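Local coordinates for protein MgGH51 (Meripilus giganteus, PDB 6ZPV) that probably releases terminal alpha-L-arabinofuranosyl groups from arabinose-containing polysaccharides by hydrolysis, as a fungal alpha-L-arabinofuranosidase of glycoside hydrolase family 51, at residues D494-S497 against S502-K505; L449-V454 against Q484-T489; E585-T590 against Q595-K600; E215-M220 against A480-H485; Q512-L517 against T577-T582. One frame throughout, in Å; residues are numbered along the deposited sequence.

Interaction 1: D494-S497 against S502-K505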
# COMPACT_ATOMS: atom_id res chain seq x y z
N ASP A 494 -5.17 10.74 -0.99
CA ASP A 494 -4.68 9.38 -1.23
C ASP A 494 -5.18 8.81 -2.55
O ASP A 494 -6.28 9.21 -2.99
CB ASP A 494 -5.09 8.50 -0.04
CG ASP A 494 -4.63 9.08 1.26
OD1 ASP A 494 -3.43 9.07 1.55
OD2 ASP A 494 -5.55 9.65 2.01
N LEU A 495 -4.44 7.88 -3.14
CA LEU A 495 -4.81 7.43 -4.48
C LEU A 495 -6.11 6.61 -4.55
O LEU A 495 -6.90 6.80 -5.49
CB LEU A 495 -3.64 6.63 -5.11
CG LEU A 495 -3.70 6.56 -6.62
CD1 LEU A 495 -3.39 7.90 -7.26
CD2 LEU A 495 -2.72 5.52 -7.15
N VAL A 496 -6.27 5.70 -3.62
CA VAL A 496 -7.42 4.79 -3.56
C VAL A 496 -7.95 4.79 -2.15
O VAL A 496 -7.17 4.58 -1.21
CB VAL A 496 -7.00 3.39 -4.02
CG1 VAL A 496 -8.15 2.38 -3.86
CG2 VAL A 496 -6.50 3.40 -5.46
N SER A 497 -9.27 4.98 -1.99
CA SER A 497 -9.88 5.01 -0.67
C SER A 497 -10.86 3.87 -0.53
O SER A 497 -11.28 3.29 -1.53
CB SER A 497 -10.54 6.37 -0.42
OG SER A 497 -9.62 7.43 -0.64
N SER A 502 -16.32 -1.24 0.34
CA SER A 502 -16.23 -0.74 -1.03
C SER A 502 -15.00 0.12 -1.21
O SER A 502 -14.44 0.62 -0.25
CB SER A 502 -17.42 -0.07 -1.51
OG SER A 502 -17.55 1.08 -0.79
N VAL A 503 -14.63 0.30 -2.48
CA VAL A 503 -13.44 1.02 -2.90
C VAL A 503 -13.86 2.27 -3.73
O VAL A 503 -14.84 2.21 -4.46
CB VAL A 503 -12.51 0.13 -3.70
CG1 VAL A 503 -11.39 0.83 -4.38
CG2 VAL A 503 -12.00 -1.04 -2.89
N ILE A 504 -13.10 3.33 -3.58
CA ILE A 504 -13.26 4.59 -4.31
C ILE A 504 -11.98 4.83 -5.10
O ILE A 504 -10.90 5.01 -4.49
CB ILE A 504 -13.51 5.76 -3.32
CG1 ILE A 504 -14.76 5.54 -2.49
CG2 ILE A 504 -13.69 7.05 -4.11
CD1 ILE A 504 -14.63 5.75 -1.12
N LYS A 505 -12.09 4.88 -6.41
CA LYS A 505 -10.95 5.13 -7.30
C LYS A 505 -10.93 6.63 -7.56
O LYS A 505 -11.85 7.19 -8.14
CB LYS A 505 -11.14 4.35 -8.61
CG LYS A 505 -11.12 2.84 -8.43
CD LYS A 505 -11.55 2.05 -9.56
CE LYS A 505 -11.87 0.63 -9.06
NZ LYS A 505 -12.21 -0.26 -10.19

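Interaction 2: L449-V454 against Q484-T489. With NAG (2-acetamido-2-deoxy-beta-D-glucopyranose), chain C.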
# COMPACT_ATOMS: atom_id res chain seq x y z
N LEU A 449 -6.40 19.08 0.23
CA LEU A 449 -7.38 18.26 -0.49
C LEU A 449 -7.75 17.05 0.36
O LEU A 449 -6.86 16.24 0.72
CB LEU A 449 -6.80 17.84 -1.82
CG LEU A 449 -6.47 18.98 -2.80
CD1 LEU A 449 -5.95 18.47 -4.10
CD2 LEU A 449 -7.59 20.00 -2.97
N ALA A 450 -9.04 16.88 0.66
CA ALA A 450 -9.54 15.68 1.35
C ALA A 450 -9.41 14.43 0.45
O ALA A 450 -9.20 13.35 0.97
CB ALA A 450 -10.95 15.88 1.77
N PHE A 451 -9.62 14.64 -0.87
CA PHE A 451 -9.50 13.60 -1.90
C PHE A 451 -8.87 14.28 -3.11
O PHE A 451 -9.00 15.48 -3.29
CB PHE A 451 -10.89 13.05 -2.28
CG PHE A 451 -11.58 12.30 -1.18
CD1 PHE A 451 -11.23 10.99 -0.90
CD2 PHE A 451 -12.56 12.90 -0.41
CE1 PHE A 451 -11.79 10.28 0.14
CE2 PHE A 451 -13.16 12.21 0.64
CZ PHE A 451 -12.79 10.88 0.87
N PRO A 452 -8.21 13.50 -3.98
CA PRO A 452 -7.72 14.08 -5.22
C PRO A 452 -8.89 14.74 -5.97
O PRO A 452 -10.04 14.29 -5.88
CB PRO A 452 -7.17 12.87 -5.98
CG PRO A 452 -6.80 11.87 -4.88
CD PRO A 452 -7.92 12.07 -3.85
N THR A 453 -8.58 15.76 -6.74
CA THR A 453 -9.55 16.50 -7.55
C THR A 453 -9.15 16.38 -9.03
O THR A 453 -8.09 15.88 -9.41
CB THR A 453 -9.62 17.97 -7.12
OG1 THR A 453 -8.32 18.52 -7.34
CG2 THR A 453 -10.05 18.13 -5.66
N VAL A 454 -10.03 16.87 -9.89
CA VAL A 454 -9.67 16.96 -11.33
C VAL A 454 -8.44 17.86 -11.46
O VAL A 454 -7.50 17.57 -12.21
CB VAL A 454 -10.84 17.38 -12.19
CG1 VAL A 454 -10.44 17.41 -13.65
CG2 VAL A 454 -12.04 16.45 -12.02
N GLN A 484 -6.16 4.59 1.53
CA GLN A 484 -6.82 5.30 2.64
C GLN A 484 -8.08 4.59 3.12
O GLN A 484 -9.07 4.51 2.36
CB GLN A 484 -7.20 6.70 2.22
CG GLN A 484 -8.02 7.48 3.23
CD GLN A 484 -8.69 8.72 2.64
OE1 GLN A 484 -8.81 8.89 1.45
NE2 GLN A 484 -9.16 9.57 3.54
N HIS A 485 -8.11 4.22 4.40
CA HIS A 485 -9.37 3.82 5.06
C HIS A 485 -10.06 5.11 5.44
O HIS A 485 -9.55 5.91 6.24
CB HIS A 485 -9.09 2.97 6.32
CG HIS A 485 -10.28 2.24 6.75
ND1 HIS A 485 -11.51 2.88 6.99
CD2 HIS A 485 -10.48 0.90 6.88
CE1 HIS A 485 -12.35 1.91 7.29
NE2 HIS A 485 -11.77 0.69 7.25
N VAL A 486 -11.24 5.36 4.87
CA VAL A 486 -11.93 6.63 5.11
C VAL A 486 -12.38 6.79 6.55
O VAL A 486 -12.69 7.91 6.95
CB VAL A 486 -13.08 6.85 4.15
CG1 VAL A 486 -12.59 6.92 2.73
CG2 VAL A 486 -14.21 5.82 4.35
N ASN A 487 -12.37 5.74 7.35
CA ASN A 487 -12.72 5.87 8.77
C ASN A 487 -11.51 6.03 9.66
O ASN A 487 -11.69 6.19 10.90
CB ASN A 487 -13.58 4.70 9.24
CG ASN A 487 -14.85 4.56 8.45
OD1 ASN A 487 -15.07 3.60 7.72
ND2 ASN A 487 -15.73 5.56 8.58
N SER A 488 -10.29 6.00 9.15
CA SER A 488 -9.08 6.20 9.97
C SER A 488 -7.95 6.71 9.08
O SER A 488 -7.15 5.96 8.56
CB SER A 488 -8.68 4.94 10.68
OG SER A 488 -7.52 5.19 11.49
N THR A 489 -7.94 8.04 8.95
CA THR A 489 -7.05 8.77 8.05
C THR A 489 -6.05 9.65 8.80
O THR A 489 -6.48 10.43 9.67
CB THR A 489 -7.90 9.62 7.11
OG1 THR A 489 -8.68 8.75 6.26
CG2 THR A 489 -7.04 10.51 6.24
C1 NAG C . -16.96 5.55 7.88
C2 NAG C . -18.15 5.77 8.86
C3 NAG C . -19.46 6.01 8.13
C4 NAG C . -19.29 7.08 7.03
C5 NAG C . -18.16 6.67 6.16
C6 NAG C . -17.90 7.59 4.93
C7 NAG C . -17.96 4.80 11.10
C8 NAG C . -18.14 3.52 11.84
N2 NAG C . -18.22 4.64 9.80
O3 NAG C . -20.45 6.43 9.08
O4 NAG C . -20.55 7.10 6.31
O5 NAG C . -16.97 6.61 6.95
O6 NAG C . -17.66 8.87 5.45
O7 NAG C . -17.67 5.84 11.67
O HOH W 1 -7.87 11.08 -0.02
O HOH W 2 -10.52 12.19 3.15

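Interaction 3: E585-T590 against Q595-K600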
# COMPACT_ATOMS: atom_id res chain seq x y z
N GLU A 585 -13.20 21.58 -12.05
CA GLU A 585 -11.85 21.74 -11.46
C GLU A 585 -11.75 21.05 -10.08
O GLU A 585 -10.79 20.32 -9.84
CB GLU A 585 -11.56 23.23 -11.33
CG GLU A 585 -10.17 23.51 -10.82
CD GLU A 585 -9.79 24.95 -10.75
OE1 GLU A 585 -10.61 25.83 -11.17
OE2 GLU A 585 -8.59 25.22 -10.45
N THR A 586 -12.71 21.31 -9.20
CA THR A 586 -12.60 20.83 -7.81
C THR A 586 -13.39 19.53 -7.59
O THR A 586 -13.47 19.09 -6.43
CB THR A 586 -13.05 21.89 -6.82
OG1 THR A 586 -14.44 22.16 -6.98
CG2 THR A 586 -12.24 23.15 -6.92
N ALA A 587 -13.90 18.89 -8.64
CA ALA A 587 -14.63 17.65 -8.45
C ALA A 587 -13.71 16.53 -7.97
O ALA A 587 -12.56 16.42 -8.42
CB ALA A 587 -15.35 17.22 -9.72
N SER A 588 -14.25 15.65 -7.18
CA SER A 588 -13.58 14.49 -6.54
C SER A 588 -14.54 13.30 -6.54
O SER A 588 -15.76 13.47 -6.51
CB SER A 588 -13.23 14.75 -5.05
OG SER A 588 -12.16 15.63 -4.80
N ASN A 589 -13.97 12.10 -6.47
CA ASN A 589 -14.72 10.89 -6.10
C ASN A 589 -14.67 10.75 -4.58
O ASN A 589 -13.63 10.83 -3.96
CB ASN A 589 -14.15 9.67 -6.82
CG ASN A 589 -14.39 9.83 -8.32
OD1 ASN A 589 -15.46 10.33 -8.71
ND2 ASN A 589 -13.42 9.39 -9.13
N THR A 590 -15.86 10.58 -3.98
CA THR A 590 -15.99 10.53 -2.51
C THR A 590 -16.83 9.36 -2.12
O THR A 590 -17.45 8.70 -2.95
CB THR A 590 -16.70 11.80 -2.01
OG1 THR A 590 -18.04 11.75 -2.50
CG2 THR A 590 -16.03 13.06 -2.47
N GLN A 595 -18.28 7.54 -8.03
CA GLN A 595 -18.08 7.50 -9.48
C GLN A 595 -18.49 8.83 -10.11
O GLN A 595 -18.92 8.90 -11.28
CB GLN A 595 -18.73 6.28 -10.09
CG GLN A 595 -18.14 4.97 -9.60
CD GLN A 595 -18.74 3.82 -10.33
OE1 GLN A 595 -19.95 3.62 -10.29
NE2 GLN A 595 -17.91 3.06 -11.01
N ALA A 596 -18.30 9.92 -9.39
CA ALA A 596 -18.59 11.24 -9.95
C ALA A 596 -17.75 11.50 -11.20
O ALA A 596 -18.25 12.08 -12.19
CB ALA A 596 -18.31 12.32 -8.92
N ILE A 597 -16.49 11.14 -11.18
CA ILE A 597 -15.49 11.41 -12.25
C ILE A 597 -14.84 10.12 -12.69
O ILE A 597 -14.03 9.56 -11.93
CB ILE A 597 -14.43 12.42 -11.81
CG1 ILE A 597 -15.00 13.73 -11.26
CG2 ILE A 597 -13.45 12.69 -12.93
CD1 ILE A 597 -15.79 14.53 -12.23
N VAL A 598 -15.22 9.64 -13.88
CA VAL A 598 -14.66 8.41 -14.46
C VAL A 598 -14.30 8.67 -15.91
O VAL A 598 -14.88 9.53 -16.58
CB VAL A 598 -15.63 7.25 -14.30
CG1 VAL A 598 -15.91 6.98 -12.82
CG2 VAL A 598 -16.89 7.49 -15.11
N PRO A 599 -13.31 7.95 -16.43
CA PRO A 599 -12.89 8.18 -17.81
C PRO A 599 -13.98 7.73 -18.79
O PRO A 599 -14.74 6.79 -18.50
CB PRO A 599 -11.61 7.35 -17.95
CG PRO A 599 -11.39 6.67 -16.77
CD PRO A 599 -12.45 6.99 -15.73
N LYS A 600 -13.98 8.33 -19.96
CA LYS A 600 -14.84 7.95 -21.08
C LYS A 600 -13.96 7.54 -22.24
O LYS A 600 -13.00 8.23 -22.59
CB LYS A 600 -15.74 9.13 -21.47
CG LYS A 600 -16.55 9.72 -20.29
CD LYS A 600 -17.39 8.87 -19.37
CE LYS A 600 -18.05 9.61 -18.20
NZ LYS A 600 -19.23 8.81 -17.75

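Interaction 4: E215-M220 against A480-H485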
# COMPACT_ATOMS: atom_id res chain seq x y z
N GLU A 215 -7.24 -6.18 -6.43
CA GLU A 215 -7.62 -6.10 -7.85
C GLU A 215 -7.51 -4.69 -8.38
O GLU A 215 -7.15 -4.46 -9.55
CB GLU A 215 -9.01 -6.61 -8.02
CG GLU A 215 -9.20 -8.10 -7.79
CD GLU A 215 -10.63 -8.59 -7.62
OE1 GLU A 215 -11.55 -7.72 -7.69
OE2 GLU A 215 -10.83 -9.79 -7.30
N THR A 216 -7.87 -3.69 -7.56
CA THR A 216 -7.77 -2.27 -7.94
C THR A 216 -6.31 -1.90 -8.18
O THR A 216 -6.00 -1.17 -9.16
CB THR A 216 -8.44 -1.37 -6.92
OG1 THR A 216 -9.81 -1.70 -6.74
CG2 THR A 216 -8.34 0.10 -7.27
N LEU A 217 -5.40 -2.32 -7.31
CA LEU A 217 -3.99 -2.04 -7.53
C LEU A 217 -3.54 -2.70 -8.81
O LEU A 217 -2.82 -2.06 -9.61
CB LEU A 217 -3.18 -2.56 -6.33
CG LEU A 217 -3.50 -1.87 -5.00
CD1 LEU A 217 -2.51 -2.34 -3.92
CD2 LEU A 217 -3.61 -0.38 -5.09
N ALA A 218 -3.90 -3.94 -9.05
CA ALA A 218 -3.50 -4.59 -10.30
C ALA A 218 -4.11 -3.90 -11.52
O ALA A 218 -3.42 -3.79 -12.57
CB ALA A 218 -3.85 -6.05 -10.25
N GLU A 219 -5.29 -3.33 -11.40
CA GLU A 219 -6.00 -2.60 -12.51
C GLU A 219 -5.21 -1.47 -13.07
O GLU A 219 -5.32 -1.14 -14.26
CB GLU A 219 -7.37 -2.06 -11.96
CG GLU A 219 -8.20 -1.23 -12.86
CD GLU A 219 -9.45 -0.76 -12.19
OE1 GLU A 219 -9.93 -1.44 -11.24
OE2 GLU A 219 -9.92 0.30 -12.73
N MET A 220 -4.40 -0.88 -12.21
CA MET A 220 -3.64 0.33 -12.53
C MET A 220 -2.51 -0.00 -13.51
O MET A 220 -2.02 0.91 -14.12
CB MET A 220 -3.16 1.01 -11.25
CG MET A 220 -3.00 2.52 -11.38
SD MET A 220 -1.80 3.16 -10.17
CE MET A 220 -2.80 2.53 -8.83
N ALA A 480 1.99 9.09 -3.80
CA ALA A 480 1.85 8.64 -2.41
C ALA A 480 0.96 9.55 -1.62
O ALA A 480 0.98 10.78 -1.87
CB ALA A 480 3.20 8.52 -1.74
N PRO A 481 0.26 9.05 -0.58
CA PRO A 481 0.08 7.63 -0.30
C PRO A 481 -0.86 6.94 -1.30
O PRO A 481 -1.72 7.56 -1.96
CB PRO A 481 -0.58 7.60 1.11
CG PRO A 481 -0.28 8.96 1.66
CD PRO A 481 -0.29 9.90 0.47
N LEU A 482 -0.75 5.61 -1.34
CA LEU A 482 -1.54 4.74 -2.20
C LEU A 482 -2.96 4.57 -1.69
O LEU A 482 -3.88 4.57 -2.52
CB LEU A 482 -0.82 3.41 -2.28
CG LEU A 482 -1.41 2.37 -3.23
CD1 LEU A 482 -1.47 2.85 -4.66
CD2 LEU A 482 -0.64 1.08 -3.12
N LEU A 483 -3.11 4.33 -0.38
CA LEU A 483 -4.37 3.79 0.15
C LEU A 483 -4.85 4.59 1.35
O LEU A 483 -4.04 5.09 2.17
CB LEU A 483 -4.18 2.32 0.54
CG LEU A 483 -4.18 1.35 -0.63
CD1 LEU A 483 -3.71 -0.01 -0.26
CD2 LEU A 483 -5.55 1.24 -1.25
N GLN A 484 -6.16 4.59 1.53
CA GLN A 484 -6.82 5.30 2.64
C GLN A 484 -8.08 4.59 3.12
O GLN A 484 -9.07 4.51 2.36
CB GLN A 484 -7.20 6.70 2.22
CG GLN A 484 -8.02 7.48 3.23
CD GLN A 484 -8.69 8.72 2.64
OE1 GLN A 484 -8.81 8.89 1.45
NE2 GLN A 484 -9.16 9.57 3.54
N HIS A 485 -8.11 4.22 4.40
CA HIS A 485 -9.37 3.82 5.06
C HIS A 485 -10.06 5.11 5.44
O HIS A 485 -9.55 5.91 6.24
CB HIS A 485 -9.09 2.97 6.32
CG HIS A 485 -10.28 2.24 6.75
ND1 HIS A 485 -11.51 2.88 6.99
CD2 HIS A 485 -10.48 0.90 6.88
CE1 HIS A 485 -12.35 1.91 7.29
NE2 HIS A 485 -11.77 0.69 7.25

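Interaction 5: Q512-L517 against T577-T582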
# COMPACT_ATOMS: atom_id res chain seq x y z
N GLN A 512 -3.08 7.98 -13.08
CA GLN A 512 -2.02 6.98 -12.97
C GLN A 512 -2.29 5.80 -13.90
O GLN A 512 -1.36 5.34 -14.59
CB GLN A 512 -1.85 6.48 -11.52
CG GLN A 512 -1.37 7.50 -10.50
CD GLN A 512 0.05 7.88 -10.73
OE1 GLN A 512 0.93 7.00 -10.87
NE2 GLN A 512 0.31 9.20 -10.75
N LYS A 513 -3.51 5.29 -13.90
CA LYS A 513 -3.88 4.15 -14.76
C LYS A 513 -3.76 4.52 -16.25
O LYS A 513 -3.25 3.69 -17.04
CB LYS A 513 -5.30 3.75 -14.39
CG LYS A 513 -5.86 2.58 -15.19
CD LYS A 513 -7.30 2.20 -14.79
CE LYS A 513 -7.87 1.07 -15.62
NZ LYS A 513 -9.31 0.85 -15.34
N LEU A 514 -4.24 5.67 -16.63
CA LEU A 514 -4.15 6.09 -18.04
C LEU A 514 -2.68 6.15 -18.47
O LEU A 514 -2.36 5.77 -19.60
CB LEU A 514 -4.84 7.45 -18.24
CG LEU A 514 -6.37 7.41 -18.28
CD1 LEU A 514 -6.91 8.80 -18.22
CD2 LEU A 514 -6.90 6.71 -19.48
N PHE A 515 -1.79 6.63 -17.60
CA PHE A 515 -0.39 6.71 -17.99
C PHE A 515 0.25 5.34 -18.06
O PHE A 515 1.02 5.05 -18.98
CB PHE A 515 0.38 7.69 -17.08
CG PHE A 515 0.30 9.14 -17.53
CD1 PHE A 515 -0.88 9.81 -17.62
CD2 PHE A 515 1.46 9.81 -17.88
CE1 PHE A 515 -0.92 11.10 -18.12
CE2 PHE A 515 1.42 11.09 -18.39
CZ PHE A 515 0.23 11.74 -18.50
N ALA A 516 -0.01 4.49 -17.07
CA ALA A 516 0.66 3.20 -16.95
C ALA A 516 0.16 2.17 -17.94
O ALA A 516 0.95 1.34 -18.41
CB ALA A 516 0.48 2.67 -15.52
N LEU A 517 -1.13 2.16 -18.25
CA LEU A 517 -1.67 1.14 -19.17
C LEU A 517 -1.47 1.52 -20.65
O LEU A 517 -1.74 0.65 -21.54
CB LEU A 517 -3.16 0.98 -18.94
CG LEU A 517 -3.56 0.24 -17.68
CD1 LEU A 517 -5.05 0.04 -17.68
CD2 LEU A 517 -2.88 -1.13 -17.55
N THR A 577 -8.29 5.17 -30.66
CA THR A 577 -9.08 5.25 -29.48
C THR A 577 -8.78 6.55 -28.74
O THR A 577 -7.65 7.06 -28.81
CB THR A 577 -8.93 4.04 -28.58
OG1 THR A 577 -7.62 4.14 -28.06
CG2 THR A 577 -9.20 2.72 -29.29
N LEU A 578 -9.79 7.06 -28.05
CA LEU A 578 -9.70 8.24 -27.20
C LEU A 578 -10.18 7.87 -25.80
O LEU A 578 -11.31 7.35 -25.66
CB LEU A 578 -10.54 9.39 -27.77
CG LEU A 578 -10.67 10.64 -26.90
CD1 LEU A 578 -9.34 11.34 -26.63
CD2 LEU A 578 -11.69 11.63 -27.48
N GLN A 579 -9.41 8.19 -24.78
CA GLN A 579 -9.82 8.03 -23.37
C GLN A 579 -9.65 9.39 -22.72
O GLN A 579 -8.57 9.95 -22.81
CB GLN A 579 -8.92 6.98 -22.68
CG GLN A 579 -8.95 5.63 -23.37
CD GLN A 579 -7.89 4.68 -22.85
OE1 GLN A 579 -6.81 4.42 -23.52
NE2 GLN A 579 -8.18 4.15 -21.74
N VAL A 580 -10.70 9.88 -22.05
CA VAL A 580 -10.68 11.25 -21.48
C VAL A 580 -11.17 11.20 -20.04
O VAL A 580 -12.26 10.67 -19.78
CB VAL A 580 -11.64 12.19 -22.26
CG1 VAL A 580 -11.58 13.61 -21.76
CG2 VAL A 580 -11.40 12.16 -23.73
N LEU A 581 -10.41 11.80 -19.16
CA LEU A 581 -10.75 12.07 -17.77
C LEU A 581 -10.90 13.58 -17.59
O LEU A 581 -9.89 14.30 -17.79
CB LEU A 581 -9.66 11.52 -16.87
CG LEU A 581 -9.89 11.69 -15.36
CD1 LEU A 581 -10.91 10.69 -14.85
CD2 LEU A 581 -8.54 11.50 -14.64
N THR A 582 -12.07 14.06 -17.25
CA THR A 582 -12.28 15.51 -17.11
C THR A 582 -13.50 15.74 -16.22
O THR A 582 -14.15 14.78 -15.79
CB THR A 582 -12.42 16.21 -18.47
OG1 THR A 582 -12.38 17.62 -18.33
CG2 THR A 582 -13.67 15.85 -19.20

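Interaction 1: D494-S497 against S502-K505
Ser497 and Ile504 form the antiparallel hydrogen-bonded pair of a short beta hairpin made by strands 496-498 and 503-505. Ser497 N donates to Ile504 O at 3.0 Å, and Ile504 N returns a shorter bond to Ser497 O at 2.7 Å. Each of these carbonyls also receives a CA-H...O contact: Val503 CA lies 3.4 Å from Ser497 O, and Val496 CA 3.6 Å from Ile504 O. Val496 and Lys505 are the adjoining non-hydrogen-bonded pair. Yet the apolar touch beside them is diagonal, with Val496 CG1 and Val503 CG1 meeting at 3.6 Å. Both of these methyls stand opposite their own backbone nitrogens (chi1 175° and 170°), which turns them to each other across the strands. The Ser497-Ile504 side is looser, with Ser497 CB 4.2 Å from Ile504 CD1. Further out, strand 483-485 runs parallel to strand 496-498 and makes this a small mixed sheet, while Phe509 of helix 507-517 packs on Val496 and helix 211-219 packs on Val503. Polar ends are held from outside the hairpin: Ser497 OG is hydrogen-bonded to Gln484 OE1, and Lys505 NZ forms a salt bridge with Glu219 OE1.

Interaction 2: L449-V454 against Q484-T489
With CG opposite its own carbonyl carbon (chi1 -66°), Phe451 brings its ring up to Gln484, whose extended chain leaves with CG opposite the backbone N (chi1 174°). The two side chains meet at about a right angle, Phe451 CE1 lying 3.5 Å from Gln484 OE1. Ring and amide are inclined by 40°, and the oxygen approaches the ring obliquely. Val486 CG1 reaches the ring edge more loosely, 4.3 Å from Phe451 CE1. No direct hydrogen bond spans the segments; water does the bridging. One water donates to Ala450 O at 2.8 Å and accepts from Gln484 NE2 at 3.0 Å, sitting over a face of the Phe451 ring toward its rim. In the (beta/alpha)8 barrel, both segments belong to connections from a barrel strand to the next helix, after strands 424-432 and 474-479. Beyond Gln484 the chain makes a type I turn from His485 to Ser488. Gln484 NE2 also donates to Thr489 OG1 at 2.9 Å, squarely in the amide plane, and that hydroxyl in turn donates to His485 O. A leucine in place of Gln484 would probably leave Thr489 OG1 and the bridging water without their amide donor and Ser497 OG without its acceptor. The turn presents Asn487, whose ND2 is covalently joined to C1 of an N-acetylglucosamine at 1.4 Å.

Interaction 3: E585-T590 against Q595-K600
The amide of Asn589 lies with its plane directed at the backbone of Ile597, its oxygen and its nitrogen both bonded to that one residue. Ile597 N donates to Asn589 OD1 at 2.8 Å, in the carbonyl plane and on a lone pair. At the neighbouring corner Asn589 ND2 donates to Ile597 O at 2.9 Å, with the acceptor almost in the amide plane and the hydrogen bond nearly straight, 171° at the hydrogen. Ala596 N nears Asn589 OD1 at a poor angle for a bond, and Ala596 CB rests 3.5 Å from the same oxygen. An apolar contact flanks the polar one: Ala587 CB touches Ile597 CD1 at 3.7 Å. Ile597 also packs on Val454 and Leu581. Both segments belong to the long loop that joins strands 575-582 and 600-605 of the C-terminal antiparallel sheet, so the asparagine bridges two parts of the same loop. Asn589 ND2 makes a second bond, to Lys505 O, which ties the loop to the chain leading into helix 507-517. With one donor on the oxygen and two carbonyls on the nitrogen, the amide is probably fixed in rotation, since exchanging its ends would set NH2 against Ile597 N and oxygen against both carbonyls.

Interaction 4: E215-M220 against A480-H485
Leu217, near the end of helix 211-219, and Met220, just past that range, both turn toward Leu482, at a seam of the (beta/alpha)8 barrel. The helix lies between the first and second barrel strands, 20-21 and 224-227, whereas Leu482 comes just after the last one, 474-479. Thr216, ahead of Leu217, faces other neighbours, packing on Val496 and Phe509. Leu217 carries the main contact. Its CD2 enters the fork of Leu482, 3.9 Å from Leu482 CD2 and equally far from Leu482 CD1. The fork is aimed at the helix because Leu482 holds CG opposite its backbone N (chi1 -176°). Glu219 sends its carboxylate elsewhere, OE2 forming a salt bridge with Lys513 NZ that links the helix to helix 507-517. Met220 returns to the contact; its N is bonded to Leu217 O at 3.3 Å. Its side chain packs on Phe509 and Gln512 and comes loosely to Leu482, Met220 CE lying 4.4 Å from Leu482 CD1, but it occupies two conformers and these details are doubtful. Leu20 of the first barrel strand touches Leu217, Met220 and Leu482 alike, completing an apolar cluster without any hydrogen bond between the two segments. An alanine at Leu482 would remove the fork and is likely to open a gap beside Leu217, whose branched end would have only part of its packing left, that from Leu20. The other methyl of that end, Leu217 CD1, adds a touch at 4.0 Å to Leu482 CD2.

Interaction 5: Q512-L517 against T577-T582
Helix 507-517, which follows the last strand of the (beta/alpha)8 barrel, packs here through Leu514 onto Gln579 and Leu581 of the C-terminal antiparallel sheet. The contact therefore joins the barrel to the beta domain that follows it. Leu514 bears the whole of the helix side, standing over strand 575-582 with its CA 8.0 Å from Gln579 CA. CG lies opposite the carbonyl carbon (chi1 -76°), and from there the two methyls part, each to a different residue of the strand. Leu514 CD2 goes to Gln579, coming within 3.8 Å of Gln579 CB, and the two side chains run past one another in opposite directions. Gln579 and Leu581, two residues apart, offer the same face of the strand to the helix. The strand itself is held between neighbours, with Leu581 bonded through its backbone to Val619 and Val580 to Lys600. On the helix side, Phe515 extends the interface by packing on Val619 and on helix 454-469, while Asn518 touches Gln579. No hydrogen bond joins the two segments, and the second methyl meets the strand close to its backbone: Leu514 CD1 lies 4.1 Å from Leu581 CB.

Overall arrangement
Interaction 4 opens first, on helix 211-219, and closes only at 480-485, joining the first barrel helix to the segment after the last barrel strand. Interaction 2 opens late within that span, at 449-454, and closes on 484-489, so the two contacts end on one stretch and share Gln484 and His485. The rest open later: interaction 1 closes a tight hairpin whose first strand adjoins strand 483-485, interaction 5 spans sixty residues to join the barrel's last helix to the C-terminal sheet, and interaction 3 closes the loop after strand 575-582. Cross-links remain: Val454 N meets Ala587 O between interactions 2 and 3, and Lys600 O meets Val580 N between interactions 3 and 5.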